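Local coordinates for extracellular solute-binding protein family 1 (Pseudothermotoga lettingae, PDB 5CI5) that probably delivers a sugar to an ABC transporter as its extracellular solute-binding protein, and holds alpha-D-tagatose in its pocket, at residues A[169-183]-A[254-266]. Sequence-based numbering, arbitrary orientation.
Sequences ALKITDTKNRIYGYG and MAQNRVAMAIGGP
A parallel backbone pairing at the edge of a three-stranded antiparallel sheet in this solute-binding protein sets Y180 beside V259 in a single beta bridge, and carries 178-183 along the chain that becomes strand 261-264. Y180 N donates a hydrogen bond to R258 O (2.9 Å), and Y180 O accepts one from A260 N. Three residues after Y180, G183 N donates to M261 O at 3.0 Å, and a water continues the line by donating to G183 O and accepting from I263 N. On its other side 261-264 pairs with strand 140-144.

R258 leaves the Schellman turn that ends helix 247-255. Its chain bends at chi2 (-149°) and chi3 (-63°), which brings NH2 back onto R178 O at 3.0 Å; the carbonyl oxygen is met on a lone pair and lies in the guanidinium plane. R178 NH1 sits over the centre of one face of that same group, 3.4 Å from R258 CZ, in an arginine-arginine stack with planes 30° apart. The two like charges would be expected to repel, a cost that solvent around the exposed R178 probably lowers. A leucine in place of R258 would probably leave R178 O without this donor and the R178 guanidinium without the flat group it stacks on.

Further along, the C-terminal end of helix 162-172 packs on 260-261: I172 CG2 meets A260 CB, while M261 CE reaches A169 CB at 3.9 Å. Y182 crosses M261 at about a right angle, CD1 lying 3.7 Å from M261 CB. Its hydroxyl, hydrogen-bonded to H288 NE2, ends beside I263, with Y182 OH 3.5 Å from I263 CG1.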
ATOM      1  N   ALA A 169      19.740   2.595  12.702  1.00 11.03           N
ATOM      2  CA  ALA A 169      19.041   3.881  12.716  1.00  8.07           C
ATOM      3  C   ALA A 169      19.752   4.905  13.624  1.00  9.90           C
ATOM      4  O   ALA A 169      19.904   6.065  13.260  1.00  9.08           O
ATOM      5  CB  ALA A 169      17.613   3.716  13.142  1.00  7.00           C
ATOM      6  N   LEU A 170      20.196   4.475  14.798  1.00 10.08           N
ATOM      7  CA  LEU A 170      20.894   5.397  15.701  1.00 10.49           C
ATOM      8  C   LEU A 170      22.236   5.838  15.125  1.00 12.18           C
ATOM      9  O   LEU A 170      22.625   7.001  15.255  1.00 15.61           O
ATOM     10  CB  LEU A 170      21.096   4.740  17.068  1.00 11.26           C
ATOM     11  CG  LEU A 170      19.858   4.690  17.952  1.00 11.50           C
ATOM     12  CD1 LEU A 170      20.105   3.762  19.153  1.00 12.22           C
ATOM     13  CD2 LEU A 170      19.444   6.077  18.432  1.00 14.68           C
ATOM     14  N   LYS A 171      22.932   4.923  14.467  1.00 12.87           N
ATOM     15  CA  LYS A 171      24.250   5.202  13.902  1.00 13.07           C
ATOM     16  C   LYS A 171      24.188   6.190  12.733  1.00 16.43           C
ATOM     17  O   LYS A 171      25.088   7.011  12.539  1.00 17.59           O
ATOM     18  CB  LYS A 171      24.898   3.895  13.461  1.00 13.57           C
ATOM     19  CG  LYS A 171      25.478   3.106  14.637  1.00 22.01           C
ATOM     20  CD  LYS A 171      26.073   1.787  14.183  1.00 36.64           C
ATOM     21  CE  LYS A 171      26.763   1.070  15.340  1.00 48.42           C
ATOM     22  NZ  LYS A 171      27.093  -0.341  14.984  1.00 52.33           N
ATOM     23  N   ILE A 172      23.118   6.116  11.956  1.00 10.19           N
ATOM     24  CA  ILE A 172      22.944   6.987  10.800  1.00 11.03           C
ATOM     25  C   ILE A 172      22.418   8.378  11.153  1.00 14.00           C
ATOM     26  O   ILE A 172      22.791   9.398  10.529  1.00 13.06           O
ATOM     27  CB  ILE A 172      21.981   6.312   9.788  1.00 10.78           C
ATOM     28  CG1 ILE A 172      22.655   5.102   9.141  1.00  9.09           C
ATOM     29  CG2 ILE A 172      21.532   7.286   8.716  1.00 10.71           C
ATOM     30  CD1 ILE A 172      21.679   4.116   8.475  1.00 13.77           C
ATOM     31  N   THR A 173      21.516   8.429  12.126  1.00  9.60           N
ATOM     32  CA  THR A 173      20.830   9.664  12.445  1.00  9.47           C
ATOM     33  C   THR A 173      21.800  10.782  12.861  1.00 11.34           C
ATOM     34  O   THR A 173      22.706  10.572  13.647  1.00 13.85           O
ATOM     35  CB  THR A 173      19.798   9.452  13.550  1.00  9.94           C
ATOM     36  OG1 THR A 173      18.774   8.554  13.068  1.00 10.39           O
ATOM     37  CG2 THR A 173      19.146  10.783  13.938  1.00  9.89           C
ATOM     38  N   ASP A 174      21.560  11.974  12.335  1.00 12.00           N
ATOM     39  CA  ASP A 174      22.300  13.172  12.721  1.00 11.04           C
ATOM     40  C   ASP A 174      21.324  14.320  12.580  1.00 10.36           C
ATOM     41  O   ASP A 174      21.294  15.019  11.551  1.00 12.98           O
ATOM     42  CB  ASP A 174      23.543  13.351  11.845  1.00 16.20           C
ATOM     43  CG  ASP A 174      24.366  14.579  12.219  1.00 15.50           C
ATOM     44  OD1 ASP A 174      24.093  15.207  13.257  1.00 24.40           O
ATOM     45  OD2 ASP A 174      25.274  14.914  11.438  1.00 23.19           O
ATOM     46  N   THR A 175      20.470  14.475  13.591  1.00 13.38           N
ATOM     47  CA  THR A 175      19.304  15.335  13.477  1.00 15.69           C
ATOM     48  C   THR A 175      19.748  16.782  13.318  1.00 15.14           C
ATOM     49  O   THR A 175      19.031  17.578  12.706  1.00 15.15           O
ATOM     50  CB  THR A 175      18.343  15.240  14.692  1.00 23.15           C
ATOM     51  OG1 THR A 175      19.014  15.681  15.874  1.00 24.33           O
ATOM     52  CG2 THR A 175      17.796  13.809  14.864  1.00 22.74           C
ATOM     53  N   LYS A 176      20.918  17.118  13.858  1.00 17.54           N
ATOM     54  CA  LYS A 176      21.463  18.473  13.698  1.00 24.34           C
ATOM     55  C   LYS A 176      21.650  18.850  12.225  1.00 21.43           C
ATOM     56  O   LYS A 176      21.603  20.029  11.883  1.00 20.46           O
ATOM     57  CB  LYS A 176      22.804  18.626  14.426  1.00 34.72           C
ATOM     58  CG  LYS A 176      22.734  18.550  15.952  1.00 48.62           C
ATOM     59  CD  LYS A 176      21.683  19.477  16.553  1.00 57.71           C
ATOM     60  CE  LYS A 176      21.720  19.437  18.087  1.00 62.23           C
ATOM     61  NZ  LYS A 176      21.298  18.104  18.629  1.00 62.50           N
ATOM     62  N   ASN A 177      21.865  17.860  11.355  1.00 14.45           N
ATOM     63  CA  ASN A 177      21.980  18.109   9.912  1.00 12.27           C
ATOM     64  C   ASN A 177      20.791  17.575   9.136  1.00 10.89           C
ATOM     65  O   ASN A 177      20.847  17.421   7.907  1.00 16.65           O
ATOM     66  CB  ASN A 177      23.282  17.502   9.395  1.00 17.06           C
ATOM     67  CG  ASN A 177      24.502  18.293   9.864  1.00 22.08           C
ATOM     68  OD1 ASN A 177      24.496  19.520   9.839  1.00 23.29           O
ATOM     69  ND2 ASN A 177      25.523  17.597  10.339  1.00 21.36           N
ATOM     70  N   ARG A 178      19.706  17.296   9.862  1.00 11.55           N
ATOM     71  CA  ARG A 178      18.429  16.912   9.262  1.00 11.26           C
ATOM     72  C   ARG A 178      18.589  15.595   8.514  1.00 12.49           C
ATOM     73  O   ARG A 178      17.962  15.376   7.466  1.00 13.59           O
ATOM     74  CB  ARG A 178      17.885  18.007   8.347  1.00 11.83           C
ATOM     75  CG  ARG A 178      17.673  19.360   9.037  1.00 16.65           C
ATOM     76  CD  ARG A 178      17.169  20.426   8.048  1.00 15.26           C
ATOM     77  NE  ARG A 178      18.048  20.461   6.889  1.00 15.71           N
ATOM     78  CZ  ARG A 178      17.721  20.099   5.660  1.00 15.44           C
ATOM     79  NH1 ARG A 178      16.484  19.720   5.359  1.00 16.83           N
ATOM     80  NH2 ARG A 178      18.653  20.100   4.725  1.00 15.57           N
ATOM     81  N   ILE A 179      19.417  14.722   9.091  1.00 12.10           N
ATOM     82  CA  ILE A 179      19.659  13.367   8.572  1.00 10.11           C
ATOM     83  C   ILE A 179      19.026  12.352   9.522  1.00 10.24           C
ATOM     84  O   ILE A 179      19.283  12.390  10.707  1.00 11.65           O
ATOM     85  CB  ILE A 179      21.169  13.066   8.427  1.00 13.18           C
ATOM     86  CG1 ILE A 179      21.813  14.035   7.417  1.00 23.02           C
ATOM     87  CG2 ILE A 179      21.427  11.608   8.037  1.00 16.40           C
ATOM     88  CD1 ILE A 179      21.165  14.062   6.049  1.00 24.65           C
ATOM     89  N   TYR A 180      18.230  11.431   8.985  1.00 11.58           N
ATOM     90  CA  TYR A 180      17.445  10.516   9.812  1.00  9.71           C
ATOM     91  C   TYR A 180      17.628   9.077   9.385  1.00  9.89           C
ATOM     92  O   TYR A 180      17.674   8.772   8.197  1.00 10.83           O
ATOM     93  CB  TYR A 180      15.978  10.886   9.735  1.00  5.68           C
ATOM     94  CG  TYR A 180      15.724  12.294  10.234  1.00  7.37           C
ATOM     95  CD1 TYR A 180      15.501  12.542  11.570  1.00 16.45           C
ATOM     96  CD2 TYR A 180      15.743  13.382   9.343  1.00 12.47           C
ATOM     97  CE1 TYR A 180      15.284  13.845  12.013  1.00 19.52           C
ATOM     98  CE2 TYR A 180      15.525  14.661   9.782  1.00 15.81           C
ATOM     99  CZ  TYR A 180      15.306  14.886  11.101  1.00 19.77           C
ATOM    100  OH  TYR A 180      15.094  16.180  11.495  1.00 31.58           O
ATOM    101  N   GLY A 181      17.731   8.195  10.371  1.00  8.21           N
ATOM    102  CA  GLY A 181      17.915   6.784  10.099  1.00  8.59           C
ATOM    103  C   GLY A 181      16.672   6.004   9.664  1.00  7.45           C
ATOM    104  O   GLY A 181      16.790   5.097   8.844  1.00  9.77           O
ATOM    105  N   TYR A 182      15.502   6.337  10.203  1.00  7.69           N
ATOM    106  CA  TYR A 182      14.292   5.496   9.975  1.00  6.84           C
ATOM    107  C   TYR A 182      13.013   6.321  10.134  1.00  9.39           C
ATOM    108  O   TYR A 182      12.719   6.860  11.206  1.00  8.47           O
ATOM    109  CB  TYR A 182      14.278   4.273  10.939  1.00  8.03           C
ATOM    110  CG  TYR A 182      13.098   3.354  10.680  1.00  8.11           C
ATOM    111  CD1 TYR A 182      13.200   2.310   9.769  1.00  8.13           C
ATOM    112  CD2 TYR A 182      11.878   3.542  11.321  1.00  9.59           C
ATOM    113  CE1 TYR A 182      12.119   1.478   9.501  1.00  6.72           C
ATOM    114  CE2 TYR A 182      10.797   2.713  11.065  1.00  8.14           C
ATOM    115  CZ  TYR A 182      10.922   1.689  10.132  1.00  7.97           C
ATOM    116  OH  TYR A 182       9.878   0.841   9.850  1.00  7.65           O
ATOM    117  N   GLY A 183      12.256   6.407   9.052  1.00  8.20           N
ATOM    118  CA  GLY A 183      11.048   7.210   9.024  1.00  6.69           C
ATOM    119  C   GLY A 183       9.851   6.432   9.541  1.00  7.95           C
ATOM    120  O   GLY A 183       9.520   5.376   8.993  1.00 10.00           O
HETATM  121  N   MSE A 254      14.336  10.360   1.080  1.00  9.53           N
HETATM  122  CA  MSE A 254      15.377   9.390   0.807  1.00  8.60           C
HETATM  123  C   MSE A 254      16.092   9.755  -0.512  1.00 12.10           C
HETATM  124  O   MSE A 254      17.309   9.612  -0.635  1.00 10.25           O
HETATM  125  CB  MSE A 254      14.800   7.974   0.752  1.00 10.24           C
HETATM  126  CG  MSE A 254      15.854   6.929   0.587  1.00  7.55           C
HETATM  127 SE   MSE A 254      15.128   5.116   0.620  0.70 11.89          SE
HETATM  128  CE  MSE A 254      14.374   5.132   2.423  1.00 12.08           C
ATOM    129  N   ALA A 255      15.329  10.224  -1.489  1.00 11.20           N
ATOM    130  CA  ALA A 255      15.887  10.613  -2.781  1.00  9.71           C
ATOM    131  C   ALA A 255      16.833  11.807  -2.620  1.00 12.35           C
ATOM    132  O   ALA A 255      17.678  12.058  -3.479  1.00 13.40           O
ATOM    133  CB  ALA A 255      14.777  10.927  -3.745  1.00 11.62           C
ATOM    134  N   GLN A 256      16.675  12.551  -1.534  1.00 10.22           N
ATOM    135  CA  GLN A 256      17.586  13.643  -1.216  1.00  9.94           C
ATOM    136  C   GLN A 256      18.699  13.218  -0.263  1.00 14.74           C
ATOM    137  O   GLN A 256      19.417  14.065   0.233  1.00 14.60           O
ATOM    138  CB  GLN A 256      16.834  14.798  -0.577  1.00 10.84           C
ATOM    139  CG  GLN A 256      15.728  15.416  -1.431  1.00 14.55           C
ATOM    140  CD  GLN A 256      15.054  16.559  -0.695  1.00 23.11           C
ATOM    141  OE1 GLN A 256      14.689  16.421   0.473  1.00 26.16           O
ATOM    142  NE2 GLN A 256      14.901  17.701  -1.367  1.00 15.83           N
ATOM    143  N   ASN A 257      18.834  11.915  -0.020  1.00 11.75           N
ATOM    144  CA  ASN A 257      19.793  11.372   0.951  1.00  9.16           C
ATOM    145  C   ASN A 257      19.644  11.958   2.356  1.00 12.61           C
ATOM    146  O   ASN A 257      20.633  12.198   3.050  1.00 15.14           O
ATOM    147  CB  ASN A 257      21.213  11.576   0.407  1.00 17.32           C
ATOM    148  CG  ASN A 257      21.382  10.971  -0.968  1.00 20.15           C
ATOM    149  OD1 ASN A 257      21.045   9.811  -1.193  1.00 16.56           O
ATOM    150  ND2 ASN A 257      21.851  11.774  -1.915  1.00 32.63           N
ATOM    151  N   ARG A 258      18.396  12.121   2.803  1.00 10.38           N
ATOM    152  CA  ARG A 258      18.128  12.616   4.156  1.00  8.69           C
ATOM    153  C   ARG A 258      17.446  11.592   5.050  1.00 11.97           C
ATOM    154  O   ARG A 258      17.462  11.747   6.257  1.00 11.24           O
ATOM    155  CB  ARG A 258      17.263  13.864   4.095  1.00 11.16           C
ATOM    156  CG  ARG A 258      17.969  14.997   3.353  1.00 20.25           C
ATOM    157  CD  ARG A 258      17.568  16.327   3.887  1.00 26.00           C
ATOM    158  NE  ARG A 258      16.152  16.562   3.699  1.00 21.97           N
ATOM    159  CZ  ARG A 258      15.240  16.591   4.664  1.00 24.27           C
ATOM    160  NH1 ARG A 258      13.985  16.829   4.330  1.00 25.78           N
ATOM    161  NH2 ARG A 258      15.549  16.383   5.942  1.00 29.39           N
ATOM    162  N   VAL A 259      16.840  10.564   4.462  1.00 10.11           N
ATOM    163  CA  VAL A 259      16.204   9.496   5.259  1.00  9.45           C
ATOM    164  C   VAL A 259      16.678   8.169   4.732  1.00  9.28           C
ATOM    165  O   VAL A 259      16.452   7.855   3.583  1.00  9.77           O
ATOM    166  CB  VAL A 259      14.665   9.564   5.208  1.00 11.00           C
ATOM    167  CG1 VAL A 259      14.018   8.328   5.918  1.00  9.18           C
ATOM    168  CG2 VAL A 259      14.209  10.811   5.862  1.00 12.85           C
ATOM    169  N   ALA A 260      17.324   7.371   5.584  1.00  9.58           N
ATOM    170  CA  ALA A 260      18.031   6.186   5.114  1.00  7.14           C
ATOM    171  C   ALA A 260      17.178   4.948   5.005  1.00  9.86           C
ATOM    172  O   ALA A 260      17.534   4.046   4.252  1.00  9.63           O
ATOM    173  CB  ALA A 260      19.208   5.895   6.012  1.00 10.01           C
HETATM  174  N   MSE A 261      16.092   4.888   5.773  1.00  8.24           N
HETATM  175  CA  MSE A 261      15.239   3.701   5.812  1.00 10.72           C
HETATM  176  C   MSE A 261      13.805   4.147   5.959  1.00  7.55           C
HETATM  177  O   MSE A 261      13.535   5.099   6.676  1.00  8.37           O
HETATM  178  CB  MSE A 261      15.591   2.771   6.981  1.00 10.06           C
HETATM  179  CG  MSE A 261      16.926   2.097   6.882  1.00  9.60           C
HETATM  180 SE   MSE A 261      17.224   0.872   8.356  0.79 13.22          SE
HETATM  181  CE  MSE A 261      18.069   2.075   9.615  1.00 11.20           C
ATOM    182  N   ALA A 262      12.905   3.421   5.311  1.00  6.70           N
ATOM    183  CA  ALA A 262      11.470   3.621   5.473  1.00  6.60           C
ATOM    184  C   ALA A 262      10.762   2.338   5.114  1.00  9.76           C
ATOM    185  O   ALA A 262      11.383   1.385   4.651  1.00  9.29           O
ATOM    186  CB  ALA A 262      10.981   4.753   4.583  1.00  8.21           C
ATOM    187  N   ILE A 263       9.457   2.312   5.308  1.00  8.43           N
ATOM    188  CA  ILE A 263       8.658   1.237   4.766  1.00  7.54           C
ATOM    189  C   ILE A 263       8.266   1.594   3.342  1.00  7.94           C
ATOM    190  O   ILE A 263       7.834   2.707   3.078  1.00  8.20           O
ATOM    191  CB  ILE A 263       7.420   0.947   5.656  1.00  5.61           C
ATOM    192  CG1 ILE A 263       7.897   0.448   7.012  1.00  9.60           C
ATOM    193  CG2 ILE A 263       6.525  -0.081   4.968  1.00  8.29           C
ATOM    194  CD1 ILE A 263       6.813   0.206   8.004  1.00  9.10           C
ATOM    195  N   GLY A 264       8.452   0.652   2.410  1.00  8.66           N
ATOM    196  CA  GLY A 264       8.100   0.867   1.020  1.00  6.31           C
ATOM    197  C   GLY A 264       7.979  -0.453   0.294  1.00  8.55           C
ATOM    198  O   GLY A 264       7.797  -1.499   0.906  1.00  9.15           O
ATOM    199  N   GLY A 265       8.107  -0.408  -1.022  1.00  9.68           N
ATOM    200  CA  GLY A 265       7.879  -1.593  -1.838  1.00  9.19           C
ATOM    201  C   GLY A 265       7.957  -1.255  -3.315  1.00  9.22           C
ATOM    202  O   GLY A 265       8.478  -0.196  -3.686  1.00  8.32           O
ATOM    203  N   PRO A 266       7.441  -2.143  -4.179  1.00  9.52           N
ATOM    204  CA  PRO A 266       7.699  -1.954  -5.620  1.00 10.04           C
ATOM    205  C   PRO A 266       7.080  -0.711  -6.239  1.00 10.09           C
ATOM    206  O   PRO A 266       7.613  -0.247  -7.245  1.00 12.16           O
ATOM    207  CB  PRO A 266       7.130  -3.253  -6.236  1.00 12.32           C
ATOM    208  CG  PRO A 266       6.214  -3.823  -5.213  1.00  8.48           C
ATOM    209  CD  PRO A 266       6.861  -3.459  -3.889  1.00 10.69           C
TER
HETATM  210  O   HOH W   1       8.251   4.666   6.476  1.00  9.12           O